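Local coordinates for protein ulvan Lyase-PL25 (Pseudoalteromonas sp. PLSV, PDB 5UAM) that cleaves ulvan, the sulfated cell-wall polysaccharide of green seaweeds, as a polysaccharide lyase of family 25 with a beta-propeller fold, at residues S220-A225 and S236-V241; T256-V261 and W303-S308; D260-S265 and V289-T294; S186-Q191 and V204-H209. All coordinates share one frame; numbering follows the deposited sequence. Where two conformers were deposited one is given.

Interaction 1: S220-A225 and S236-V241; sequences SWYAWA and SYDYHV. With ZN (zinc ion), chain D; PO4 (phosphate ion), chain E.
Two strands of a beta hairpin in the propeller, 217-227 and 232-243, pair here and carry on one face a zinc ligand and a substrate-binding tyrosine. The backbones run antiparallel, with Ser220 opposite His240, Tyr222 opposite Asp238 and Trp224 opposite Ser236 as hydrogen-bonded pairs. Tyr222 N reaches Asp238 O at 3.0 Å, and the Asp238 amide returns the bond to Tyr222 O; the bond from Ser220 N to His240 O is weak. On the face of Trp221, Ala223, Tyr237 and Tyr239 the aromatic side chains cluster. Tyr239 turns its edge to the Trp221 six-membered ring, CD1 lying over one face toward the rim, 3.8 Å from CH2, with the planes at 73°. Tyr237 makes a second, offset edge-to-face pair with the same indole, CD2 standing 3.5 Å from Trp221 CE3.

The opposite face carries the polar groups of the site, alongside the Trp224 indole. Asp238 CG sits between the backbone N and the carbonyl carbon (chi1 65°), which brings the carboxylate back toward Tyr222, OD1 lying 3.2 Å from Tyr222 CB; OD2 bonds to Thr304. Tyr222 and His240 lie side by side, with Tyr222 CE1 3.7 Å from His240 CB. Tyr222 OH donates to phosphate O2 at 2.6 Å, a phosphate also held by His99, His119, Arg180 and His184. His184, Cys242 and His254 complete the zinc site, and Glu257 O accepts from His240 ND1, so both ring nitrogens are engaged and the ring's rotation is fixed. Ser220 OG, hydrogen-bonded to His184 O, lies at the edge of that imidazole, and His240 NE2 binds zinc at 2.0 Å.

Interaction 2: T256-V261 and W303-S308; sequences TERHDV and WTFNGS. With EDO (1,2-ethanediol), chain M; EDO (1,2-ethanediol), chain H.
Strands 258-261 and 303-308 of the propeller pass at 65° with their axes 4.4 Å apart at closest approach, and the Thr304 amide donates to Arg258 O at 2.9 Å from above the carbonyl plane. This crossing brings the edge strand of the four-stranded sheet 303-352 against the sheet that contains 258-267. Trp303 lies flat beneath Glu257, whose CA stands 3.6 Å from the centroid of the six-membered ring, 8° off its normal, in a CH-pi contact. Glu257 CG is anti to the backbone N (chi1 -174°) and continues over the indole, 3.7 Å from CE2. Beyond it, OE2 accepts a hydrogen bond from His259 NE2 on its anti lone pair, while His259 CE1 comes 3.7 Å from Trp303 CD1. An alanine in place of Trp303 would probably leave Glu257 without the surface it rests on and open a gap beside the His259 ring.

Farther along, Arg258 runs beside Phe305, pointing the same way, with Phe305 CA over one face of its guanidinium. Asp238 forms a salt bridge to NE and also accepts from Thr304 OG1, tying both segments to strand 232-243. A water bridges Thr256 O and Thr304 O. The tip of Arg258 grips an ethanediol with both terminal nitrogens, NH1 donating to its O1 at 2.9 Å and NH2 to its O2 at 3.0 Å.

Interaction 3: D260-S265 and V289-T294; sequences DVYFMS and VADEKT. With EDO (1,2-ethanediol), chain L.
The Tyr262 ring and the Asp291 carboxylate are nearly coplanar, their planes 10° apart, and they meet at the ring's edge, where Ala290 O also lies in plane. Tyr262 OH donates to Asp291 OD1 at 2.7 Å, arriving nearly along the C-O axis of the acid. The same oxygen is 3.3 Å from Tyr262 CE2, and Ala290 CB approaches obliquely, 3.6 Å from CE2. Tyr262 CB points toward the helix, and CG, anti to the carbonyl carbon (chi1 -57°), carries the ring on. The Tyr262 ring also meets that of Tyr237, their planes about 10° apart.

Thr294, just past the helical turns, makes the backbone link: its carbonyl oxygen accepts from Phe263 N at 2.9 Å and also takes a CA-H...O contact from Tyr262. Its side chain crosses that of Tyr262 at about a right angle, with OG1 3.5 Å from Tyr262 CD2, while CG2 lies 4.1 Å from Met264 CB. The polar end of Thr294 is paired with Tyr237 OH. An ethanediol donates to Asp291 O.

The short helix 287-293 is thereby fastened to strand 258-267 at two points, the acid on one turn and the carbonyl that follows its last residue. Strand 232-243 flanks the same strand through Tyr237 and Tyr239, strand 295-297 continues the chain alongside it, and Phe263 extends to Pro317 and Ile319 of strand 317-324.

Interaction 4: S186-Q191 and V204-H209; sequences SDWVYQ and VSFLKH. With EDO (1,2-ethanediol), chain J.
Asp187 is gripped by three donors from 204-209. His209 N at 3.0 Å and His209 ND1 at 2.8 Å both reach OD1, from opposite faces of the carboxylate plane, while Ser205 OG donates to the anti lone pair of OD2 at 2.8 Å. A water links OD2 to Lys208 NZ, and an ethanediol joins OD1 to the same amine. An alanine in place of Asp187 would probably leave the His209 ring free to turn and Ser205 OG without its acceptor.

Along the strands, Phe206 N donates to Trp188 O at 2.8 Å and Leu207 N adds a weak bond to the same oxygen; Val204 and Tyr190 exchange two backbone bonds. Phe206 CG lies between the backbone N and the carbonyl carbon (chi1 68°), and one face of its ring receives Trp188 CB, 3.6 Å from CZ. Val204 CB sits over the Tyr190 ring, 3.8 Å from its centroid. Outside the pair, Trp188 NE1 donates to Trp221 O, and its indole packs near Arg180 and Tyr164 of the active site.

Two residues, Phe206 and Leu207, stand opposite the single Trp188, which makes this a classic beta bulge in an antiparallel hairpin of the propeller.

In the fold
Along the chain, interaction 4 comes first, then interaction 1, and finally interactions 2 and 3, which start from the same strand, 258-267, and share Asp260 and Val261. Strands 188-193, 204-211, 217-227, 232-243 and 258-267 are successive antiparallel neighbours in one curled sheet. Interaction 1 is central: its centre lies about 7 Å from that of interaction 2, 10 Å from interaction 3 and 11 Å from interaction 4, while interactions 2 and 4 are about 18 Å apart and do not touch. Interaction 2 joins this sheet to the one beginning at 303-311, and interaction 3 adds helix 287-293. The zinc and substrate residues of interaction 1 thus stand on continuous propeller framework.

Interaction 1: S220-A225 and S236-V241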
# COMPACT_ATOMS: atom_id res chain seq x y z
N SER A 220 4.79 5.95 -17.02
CA SER A 220 4.20 4.97 -16.13
C SER A 220 4.29 5.53 -14.72
O SER A 220 5.09 6.43 -14.45
CB SER A 220 4.97 3.65 -16.28
OG SER A 220 4.42 2.59 -15.53
N TRP A 221 3.45 5.00 -13.82
CA TRP A 221 3.28 5.63 -12.51
C TRP A 221 3.08 4.60 -11.41
O TRP A 221 2.66 3.47 -11.65
CB TRP A 221 2.03 6.51 -12.51
CG TRP A 221 2.03 7.58 -13.55
CD1 TRP A 221 1.42 7.54 -14.79
CD2 TRP A 221 2.65 8.86 -13.45
NE1 TRP A 221 1.63 8.73 -15.44
CE2 TRP A 221 2.39 9.55 -14.65
CE3 TRP A 221 3.40 9.50 -12.45
CZ2 TRP A 221 2.84 10.85 -14.87
CZ3 TRP A 221 3.87 10.78 -12.68
CH2 TRP A 221 3.59 11.45 -13.88
N TYR A 222 3.31 5.06 -10.17
CA TYR A 222 2.91 4.32 -8.98
C TYR A 222 2.31 5.31 -7.99
O TYR A 222 2.93 6.32 -7.67
CB TYR A 222 4.10 3.61 -8.32
CG TYR A 222 4.64 2.47 -9.16
CD1 TYR A 222 5.62 2.71 -10.12
CD2 TYR A 222 4.17 1.17 -9.01
CE1 TYR A 222 6.11 1.68 -10.91
CE2 TYR A 222 4.64 0.15 -9.79
CZ TYR A 222 5.65 0.40 -10.73
OH TYR A 222 6.13 -0.62 -11.52
N ALA A 223 1.10 5.02 -7.52
CA ALA A 223 0.36 5.97 -6.69
C ALA A 223 -0.06 5.33 -5.38
O ALA A 223 -0.23 4.12 -5.27
CB ALA A 223 -0.90 6.46 -7.43
N TRP A 224 -0.24 6.18 -4.37
CA TRP A 224 -0.79 5.82 -3.08
C TRP A 224 -1.87 6.84 -2.75
O TRP A 224 -1.59 8.05 -2.64
CB TRP A 224 0.28 5.82 -2.00
CG TRP A 224 -0.07 5.14 -0.71
CD1 TRP A 224 0.23 3.85 -0.36
CD2 TRP A 224 -0.77 5.70 0.41
NE1 TRP A 224 -0.22 3.58 0.90
CE2 TRP A 224 -0.84 4.70 1.40
CE3 TRP A 224 -1.34 6.95 0.68
CZ2 TRP A 224 -1.46 4.91 2.62
CZ3 TRP A 224 -1.96 7.14 1.90
CH2 TRP A 224 -2.02 6.14 2.84
N ALA A 225 -3.10 6.35 -2.62
CA ALA A 225 -4.25 7.18 -2.34
C ALA A 225 -4.75 6.92 -0.93
O ALA A 225 -4.87 5.77 -0.50
CB ALA A 225 -5.39 6.87 -3.31
N SER A 236 -0.25 10.56 -3.43
CA SER A 236 1.16 10.78 -3.72
C SER A 236 1.60 9.74 -4.73
O SER A 236 1.08 8.62 -4.76
CB SER A 236 2.02 10.73 -2.47
OG SER A 236 1.88 9.49 -1.81
N TYR A 237 2.55 10.10 -5.57
CA TYR A 237 2.92 9.18 -6.63
C TYR A 237 4.33 9.45 -7.10
O TYR A 237 4.83 10.57 -6.99
CB TYR A 237 1.94 9.24 -7.81
CG TYR A 237 1.55 10.60 -8.36
CD1 TYR A 237 0.62 11.42 -7.71
CD2 TYR A 237 2.02 11.02 -9.60
CE1 TYR A 237 0.21 12.60 -8.25
CE2 TYR A 237 1.62 12.21 -10.15
CZ TYR A 237 0.70 13.00 -9.48
OH TYR A 237 0.28 14.18 -10.06
N ASP A 238 5.00 8.40 -7.59
CA ASP A 238 6.27 8.57 -8.29
C ASP A 238 6.13 8.13 -9.74
O ASP A 238 5.14 7.49 -10.14
CB ASP A 238 7.48 7.92 -7.56
CG ASP A 238 7.42 6.38 -7.46
OD1 ASP A 238 6.34 5.78 -7.45
OD2 ASP A 238 8.52 5.77 -7.33
N TYR A 239 7.12 8.52 -10.53
CA TYR A 239 7.12 8.30 -11.97
C TYR A 239 8.07 7.16 -12.35
O TYR A 239 9.22 7.14 -11.91
CB TYR A 239 7.53 9.57 -12.70
CG TYR A 239 7.67 9.40 -14.19
CD1 TYR A 239 6.56 9.41 -15.01
CD2 TYR A 239 8.92 9.29 -14.79
CE1 TYR A 239 6.68 9.27 -16.37
CE2 TYR A 239 9.05 9.15 -16.16
CZ TYR A 239 7.93 9.15 -16.95
OH TYR A 239 8.07 9.02 -18.31
N HIS A 240 7.58 6.24 -13.17
CA HIS A 240 8.37 5.13 -13.70
C HIS A 240 8.72 5.44 -15.16
O HIS A 240 7.82 5.62 -16.00
CB HIS A 240 7.57 3.83 -13.56
CG HIS A 240 8.15 2.66 -14.29
ND1 HIS A 240 9.48 2.31 -14.21
CD2 HIS A 240 7.57 1.75 -15.11
CE1 HIS A 240 9.70 1.23 -14.96
NE2 HIS A 240 8.55 0.87 -15.50
N VAL A 241 10.02 5.51 -15.45
CA VAL A 241 10.53 5.57 -16.82
C VAL A 241 10.45 4.14 -17.34
O VAL A 241 11.30 3.31 -17.02
CB VAL A 241 11.97 6.08 -16.88
CG1 VAL A 241 12.37 6.34 -18.34
CG2 VAL A 241 12.20 7.30 -15.98
ZN ZN D . 8.09 -0.54 -16.91
P PO4 E . 5.07 -4.22 -11.12
O1 PO4 E . 6.23 -4.49 -12.06
O2 PO4 E . 4.76 -2.78 -11.09
O3 PO4 E . 5.54 -4.68 -9.76
O4 PO4 E . 3.86 -5.00 -11.63

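Interaction 2: T256-V261 and W303-S308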
# COMPACT_ATOMS: atom_id res chain seq x y z
N THR A 256 13.44 -1.14 -13.23
CA THR A 256 12.45 -0.56 -12.33
C THR A 256 12.67 0.93 -12.09
O THR A 256 12.16 1.46 -11.09
CB THR A 256 12.44 -1.28 -10.98
OG1 THR A 256 13.71 -1.12 -10.34
CG2 THR A 256 12.16 -2.76 -11.15
N GLU A 257 13.40 1.61 -12.97
CA GLU A 257 13.73 3.02 -12.78
C GLU A 257 12.51 3.86 -12.48
O GLU A 257 11.57 3.93 -13.29
CB GLU A 257 14.43 3.55 -14.03
CG GLU A 257 14.95 4.96 -13.85
CD GLU A 257 15.74 5.50 -15.03
OE1 GLU A 257 16.13 4.71 -15.93
OE2 GLU A 257 16.00 6.73 -15.05
N ARG A 258 12.52 4.53 -11.33
CA ARG A 258 11.48 5.46 -10.93
C ARG A 258 12.17 6.66 -10.31
O ARG A 258 13.25 6.53 -9.74
CB ARG A 258 10.54 4.83 -9.89
CG ARG A 258 9.78 3.61 -10.41
CD ARG A 258 9.41 2.61 -9.32
NE ARG A 258 8.48 3.14 -8.33
CZ ARG A 258 7.67 2.41 -7.57
NH1 ARG A 258 7.66 1.09 -7.66
NH2 ARG A 258 6.84 3.03 -6.73
N HIS A 259 11.55 7.83 -10.43
CA HIS A 259 12.09 9.03 -9.81
C HIS A 259 10.97 9.91 -9.29
O HIS A 259 9.83 9.86 -9.77
CB HIS A 259 12.85 9.90 -10.80
CG HIS A 259 13.95 9.18 -11.50
ND1 HIS A 259 15.13 8.83 -10.89
CD2 HIS A 259 14.05 8.76 -12.79
CE1 HIS A 259 15.90 8.20 -11.75
NE2 HIS A 259 15.27 8.14 -12.91
N ASP A 260 11.35 10.76 -8.34
CA ASP A 260 10.59 11.94 -7.90
C ASP A 260 9.35 11.56 -7.12
O ASP A 260 9.01 10.37 -6.98
CB ASP A 260 10.26 12.85 -9.09
CG ASP A 260 11.49 13.27 -9.87
OD1 ASP A 260 12.62 13.31 -9.31
OD2 ASP A 260 11.35 13.58 -11.08
N VAL A 261 8.69 12.55 -6.53
CA VAL A 261 7.41 12.31 -5.87
C VAL A 261 6.53 13.53 -6.10
O VAL A 261 7.01 14.67 -6.10
CB VAL A 261 7.57 11.90 -4.38
CG1 VAL A 261 8.01 13.05 -3.51
CG2 VAL A 261 6.27 11.29 -3.85
N TRP A 303 16.78 6.52 -7.46
CA TRP A 303 15.63 5.72 -7.84
C TRP A 303 14.67 5.60 -6.65
O TRP A 303 15.09 5.40 -5.50
CB TRP A 303 16.07 4.33 -8.26
CG TRP A 303 16.76 4.26 -9.60
CD1 TRP A 303 17.44 5.26 -10.23
CD2 TRP A 303 16.82 3.12 -10.47
NE1 TRP A 303 17.92 4.81 -11.44
CE2 TRP A 303 17.54 3.51 -11.61
CE3 TRP A 303 16.32 1.82 -10.40
CZ2 TRP A 303 17.80 2.63 -12.66
CZ3 TRP A 303 16.58 0.95 -11.45
CH2 TRP A 303 17.30 1.36 -12.56
N THR A 304 13.38 5.70 -6.93
CA THR A 304 12.36 5.77 -5.89
C THR A 304 11.52 4.50 -5.80
O THR A 304 11.46 3.67 -6.71
CB THR A 304 11.43 6.97 -6.11
OG1 THR A 304 10.97 6.95 -7.46
CG2 THR A 304 12.19 8.26 -5.83
N PHE A 305 10.87 4.38 -4.65
CA PHE A 305 9.83 3.39 -4.41
C PHE A 305 8.84 4.10 -3.52
O PHE A 305 9.21 4.62 -2.46
CB PHE A 305 10.41 2.14 -3.72
CG PHE A 305 9.40 1.03 -3.51
CD1 PHE A 305 9.08 0.17 -4.53
CD2 PHE A 305 8.80 0.85 -2.27
CE1 PHE A 305 8.16 -0.85 -4.33
CE2 PHE A 305 7.90 -0.16 -2.07
CZ PHE A 305 7.59 -1.00 -3.09
N ASN A 306 7.61 4.21 -3.98
CA ASN A 306 6.67 5.10 -3.34
C ASN A 306 6.33 4.64 -1.92
O ASN A 306 6.44 3.46 -1.55
CB ASN A 306 5.40 5.21 -4.19
CG ASN A 306 4.61 6.43 -3.89
OD1 ASN A 306 5.15 7.46 -3.52
ND2 ASN A 306 3.30 6.33 -4.05
N GLY A 307 5.90 5.61 -1.12
CA GLY A 307 5.49 5.40 0.25
C GLY A 307 4.04 5.77 0.42
O GLY A 307 3.18 5.12 -0.17
N SER A 308 3.74 6.79 1.22
CA SER A 308 2.37 7.14 1.58
C SER A 308 2.32 8.63 1.87
O SER A 308 3.34 9.32 1.89
CB SER A 308 1.93 6.36 2.81
OG SER A 308 2.85 6.65 3.87
C1 EDO M . 4.35 -0.68 -5.81
O1 EDO M . 5.54 -0.63 -6.60
C2 EDO M . 4.46 0.40 -4.76
O2 EDO M . 4.54 1.69 -5.33
C1 EDO H . 11.94 -1.41 -6.35
O1 EDO H . 12.46 -1.02 -5.06
C2 EDO H . 12.04 -0.27 -7.38
O2 EDO H . 13.39 -0.10 -7.84
O HOH W 1 13.08 2.55 -8.71

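Interaction 3: D260-S265 and V289-T294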
# COMPACT_ATOMS: atom_id res chain seq x y z
N ASP A 260 11.35 10.76 -8.34
CA ASP A 260 10.59 11.94 -7.90
C ASP A 260 9.35 11.56 -7.12
O ASP A 260 9.01 10.37 -6.98
CB ASP A 260 10.26 12.85 -9.09
CG ASP A 260 11.49 13.27 -9.87
OD1 ASP A 260 12.62 13.31 -9.31
OD2 ASP A 260 11.35 13.58 -11.08
N VAL A 261 8.69 12.55 -6.53
CA VAL A 261 7.41 12.31 -5.87
C VAL A 261 6.53 13.53 -6.10
O VAL A 261 7.01 14.67 -6.10
CB VAL A 261 7.57 11.90 -4.38
CG1 VAL A 261 8.01 13.05 -3.51
CG2 VAL A 261 6.27 11.29 -3.85
N TYR A 262 5.25 13.25 -6.31
CA TYR A 262 4.24 14.22 -6.69
C TYR A 262 3.06 14.08 -5.73
O TYR A 262 2.90 13.06 -5.06
CB TYR A 262 3.73 13.91 -8.09
CG TYR A 262 4.75 13.86 -9.21
CD1 TYR A 262 5.55 12.74 -9.40
CD2 TYR A 262 4.86 14.89 -10.11
CE1 TYR A 262 6.45 12.67 -10.44
CE2 TYR A 262 5.75 14.83 -11.16
CZ TYR A 262 6.52 13.71 -11.33
OH TYR A 262 7.43 13.63 -12.37
N PHE A 263 2.20 15.11 -5.73
CA PHE A 263 1.04 15.17 -4.83
C PHE A 263 -0.14 15.85 -5.50
O PHE A 263 0.01 16.90 -6.11
CB PHE A 263 1.38 15.96 -3.56
CG PHE A 263 0.24 16.08 -2.61
CD1 PHE A 263 -0.01 15.08 -1.69
CD2 PHE A 263 -0.62 17.17 -2.67
CE1 PHE A 263 -1.10 15.18 -0.85
CE2 PHE A 263 -1.70 17.24 -1.84
CZ PHE A 263 -1.94 16.26 -0.93
N MET A 264 -1.34 15.29 -5.32
CA MET A 264 -2.55 15.99 -5.70
C MET A 264 -3.71 15.51 -4.83
O MET A 264 -3.61 14.51 -4.13
CB MET A 264 -2.85 15.83 -7.20
CG MET A 264 -3.09 14.42 -7.65
SD MET A 264 -2.93 14.40 -9.45
CE MET A 264 -3.29 12.68 -9.82
N SER A 265 -4.82 16.24 -4.92
CA SER A 265 -6.00 16.02 -4.10
C SER A 265 -7.23 15.88 -5.00
O SER A 265 -7.31 16.50 -6.05
CB SER A 265 -6.17 17.21 -3.14
OG SER A 265 -7.19 17.02 -2.19
N VAL A 289 2.02 17.84 -17.21
CA VAL A 289 1.26 18.62 -16.24
C VAL A 289 1.77 18.37 -14.84
O VAL A 289 1.84 19.29 -14.02
CB VAL A 289 -0.24 18.31 -16.38
CG1 VAL A 289 -1.02 18.87 -15.16
CG2 VAL A 289 -0.75 18.87 -17.70
N ALA A 290 2.08 17.11 -14.51
CA ALA A 290 2.56 16.80 -13.17
C ALA A 290 3.86 17.54 -12.87
O ALA A 290 4.03 18.11 -11.79
CB ALA A 290 2.76 15.29 -13.02
N ASP A 291 4.81 17.52 -13.81
CA ASP A 291 6.06 18.24 -13.59
C ASP A 291 5.83 19.73 -13.38
O ASP A 291 6.59 20.38 -12.66
CB ASP A 291 7.03 18.02 -14.76
CG ASP A 291 7.71 16.66 -14.71
OD1 ASP A 291 7.55 15.93 -13.72
OD2 ASP A 291 8.40 16.31 -15.69
N GLU A 292 4.80 20.29 -14.01
CA GLU A 292 4.50 21.71 -13.89
C GLU A 292 3.73 22.04 -12.62
O GLU A 292 3.95 23.11 -12.03
CB GLU A 292 3.70 22.15 -15.12
CG GLU A 292 3.21 23.61 -15.11
CD GLU A 292 4.32 24.60 -15.40
OE1 GLU A 292 5.43 24.17 -15.78
OE2 GLU A 292 4.06 25.82 -15.24
N LYS A 293 2.83 21.16 -12.17
CA LYS A 293 1.81 21.52 -11.19
C LYS A 293 1.79 20.69 -9.92
O LYS A 293 1.35 21.20 -8.88
CB LYS A 293 0.41 21.44 -11.81
CG LYS A 293 0.15 22.41 -12.94
CD LYS A 293 0.19 23.85 -12.48
CE LYS A 293 -0.09 24.81 -13.62
NZ LYS A 293 0.13 26.22 -13.17
N THR A 294 2.23 19.43 -9.95
CA THR A 294 2.08 18.56 -8.79
C THR A 294 3.38 18.02 -8.22
O THR A 294 3.35 17.31 -7.21
CB THR A 294 1.17 17.37 -9.11
OG1 THR A 294 1.78 16.54 -10.11
CG2 THR A 294 -0.19 17.84 -9.59
C1 EDO L . 5.66 21.86 -9.03
O1 EDO L . 6.28 21.88 -7.72
C2 EDO L . 6.55 22.54 -10.06
O2 EDO L . 7.71 21.73 -10.28

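Interaction 4: S186-Q191 and V204-H209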
# COMPACT_ATOMS: atom_id res chain seq x y z
N SER A 186 -0.08 1.37 -18.32
CA SER A 186 -1.49 1.46 -18.02
C SER A 186 -1.78 2.74 -17.26
O SER A 186 -0.94 3.24 -16.51
CB SER A 186 -1.94 0.30 -17.11
OG SER A 186 -1.63 -0.96 -17.68
N ASP A 187 -2.98 3.25 -17.45
CA ASP A 187 -3.43 4.36 -16.63
C ASP A 187 -3.70 3.89 -15.20
O ASP A 187 -3.99 2.72 -14.95
CB ASP A 187 -4.74 4.93 -17.15
CG ASP A 187 -4.62 5.68 -18.48
OD1 ASP A 187 -3.55 5.73 -19.14
OD2 ASP A 187 -5.67 6.22 -18.89
N TRP A 188 -3.60 4.82 -14.25
CA TRP A 188 -4.16 4.62 -12.92
C TRP A 188 -5.56 5.20 -12.90
O TRP A 188 -5.81 6.25 -13.50
CB TRP A 188 -3.30 5.27 -11.83
CG TRP A 188 -2.08 4.45 -11.53
CD1 TRP A 188 -1.03 4.24 -12.37
CD2 TRP A 188 -1.82 3.69 -10.36
NE1 TRP A 188 -0.11 3.42 -11.78
CE2 TRP A 188 -0.57 3.08 -10.54
CE3 TRP A 188 -2.52 3.49 -9.17
CZ2 TRP A 188 0.01 2.26 -9.56
CZ3 TRP A 188 -1.91 2.65 -8.17
CH2 TRP A 188 -0.68 2.08 -8.40
N VAL A 189 -6.45 4.50 -12.21
CA VAL A 189 -7.87 4.79 -12.26
C VAL A 189 -8.47 4.65 -10.87
O VAL A 189 -7.88 4.08 -9.95
CB VAL A 189 -8.62 3.82 -13.20
CG1 VAL A 189 -8.01 3.83 -14.60
CG2 VAL A 189 -8.60 2.42 -12.61
N TYR A 190 -9.71 5.10 -10.75
CA TYR A 190 -10.58 4.63 -9.68
C TYR A 190 -11.88 4.11 -10.26
O TYR A 190 -12.30 4.49 -11.35
CB TYR A 190 -10.85 5.70 -8.62
CG TYR A 190 -11.66 6.89 -9.11
CD1 TYR A 190 -13.04 6.85 -9.16
CD2 TYR A 190 -11.03 8.08 -9.49
CE1 TYR A 190 -13.78 7.95 -9.59
CE2 TYR A 190 -11.77 9.17 -9.92
CZ TYR A 190 -13.15 9.11 -9.97
OH TYR A 190 -13.86 10.22 -10.39
N GLN A 191 -12.51 3.20 -9.50
CA GLN A 191 -13.90 2.85 -9.71
C GLN A 191 -14.69 3.20 -8.46
O GLN A 191 -14.26 2.93 -7.34
CB GLN A 191 -14.08 1.37 -10.05
CG GLN A 191 -13.55 0.98 -11.41
CD GLN A 191 -13.93 -0.41 -11.83
OE1 GLN A 191 -13.15 -1.37 -11.71
NE2 GLN A 191 -15.15 -0.54 -12.32
N VAL A 204 -12.34 5.64 -14.01
CA VAL A 204 -11.98 7.02 -14.32
C VAL A 204 -10.46 7.13 -14.21
O VAL A 204 -9.88 6.87 -13.14
CB VAL A 204 -12.64 7.99 -13.32
CG1 VAL A 204 -12.20 9.42 -13.58
CG2 VAL A 204 -14.14 7.88 -13.39
N SER A 205 -9.81 7.50 -15.33
CA SER A 205 -8.35 7.63 -15.36
C SER A 205 -7.91 8.93 -14.70
O SER A 205 -8.37 10.00 -15.09
CB SER A 205 -7.81 7.62 -16.78
OG SER A 205 -7.98 6.36 -17.40
N PHE A 206 -6.97 8.84 -13.75
CA PHE A 206 -6.40 10.04 -13.14
C PHE A 206 -4.91 10.24 -13.40
O PHE A 206 -4.42 11.37 -13.27
CB PHE A 206 -6.73 10.15 -11.64
CG PHE A 206 -6.06 9.10 -10.78
CD1 PHE A 206 -6.67 7.88 -10.52
CD2 PHE A 206 -4.82 9.35 -10.22
CE1 PHE A 206 -6.05 6.94 -9.73
CE2 PHE A 206 -4.20 8.42 -9.43
CZ PHE A 206 -4.81 7.20 -9.19
N LEU A 207 -4.19 9.21 -13.84
CA LEU A 207 -2.81 9.36 -14.31
C LEU A 207 -2.69 8.66 -15.65
O LEU A 207 -3.13 7.52 -15.80
CB LEU A 207 -1.78 8.77 -13.35
CG LEU A 207 -1.53 9.62 -12.11
CD1 LEU A 207 -0.82 8.80 -11.03
CD2 LEU A 207 -0.71 10.86 -12.45
N LYS A 208 -2.13 9.36 -16.62
CA LYS A 208 -2.05 8.91 -18.01
C LYS A 208 -0.74 8.19 -18.31
O LYS A 208 0.34 8.74 -18.08
CB LYS A 208 -2.10 10.15 -18.90
CG LYS A 208 -1.97 9.87 -20.40
CD LYS A 208 -3.21 9.18 -20.92
CE LYS A 208 -3.23 9.24 -22.42
NZ LYS A 208 -4.46 8.60 -22.97
N HIS A 209 -0.84 7.01 -18.91
CA HIS A 209 0.29 6.39 -19.58
C HIS A 209 0.24 6.73 -21.06
O HIS A 209 -0.83 6.86 -21.66
CB HIS A 209 0.29 4.86 -19.40
CG HIS A 209 -0.46 4.12 -20.46
ND1 HIS A 209 -1.84 3.98 -20.45
CD2 HIS A 209 -0.03 3.50 -21.59
CE1 HIS A 209 -2.22 3.30 -21.51
NE2 HIS A 209 -1.14 2.99 -22.22
C1 EDO J . -5.29 5.11 -22.31
O1 EDO J . -4.20 5.97 -21.97
C2 EDO J . -5.35 4.91 -23.82
O2 EDO J . -4.11 4.35 -24.27
O HOH W 2 -6.52 8.13 -20.71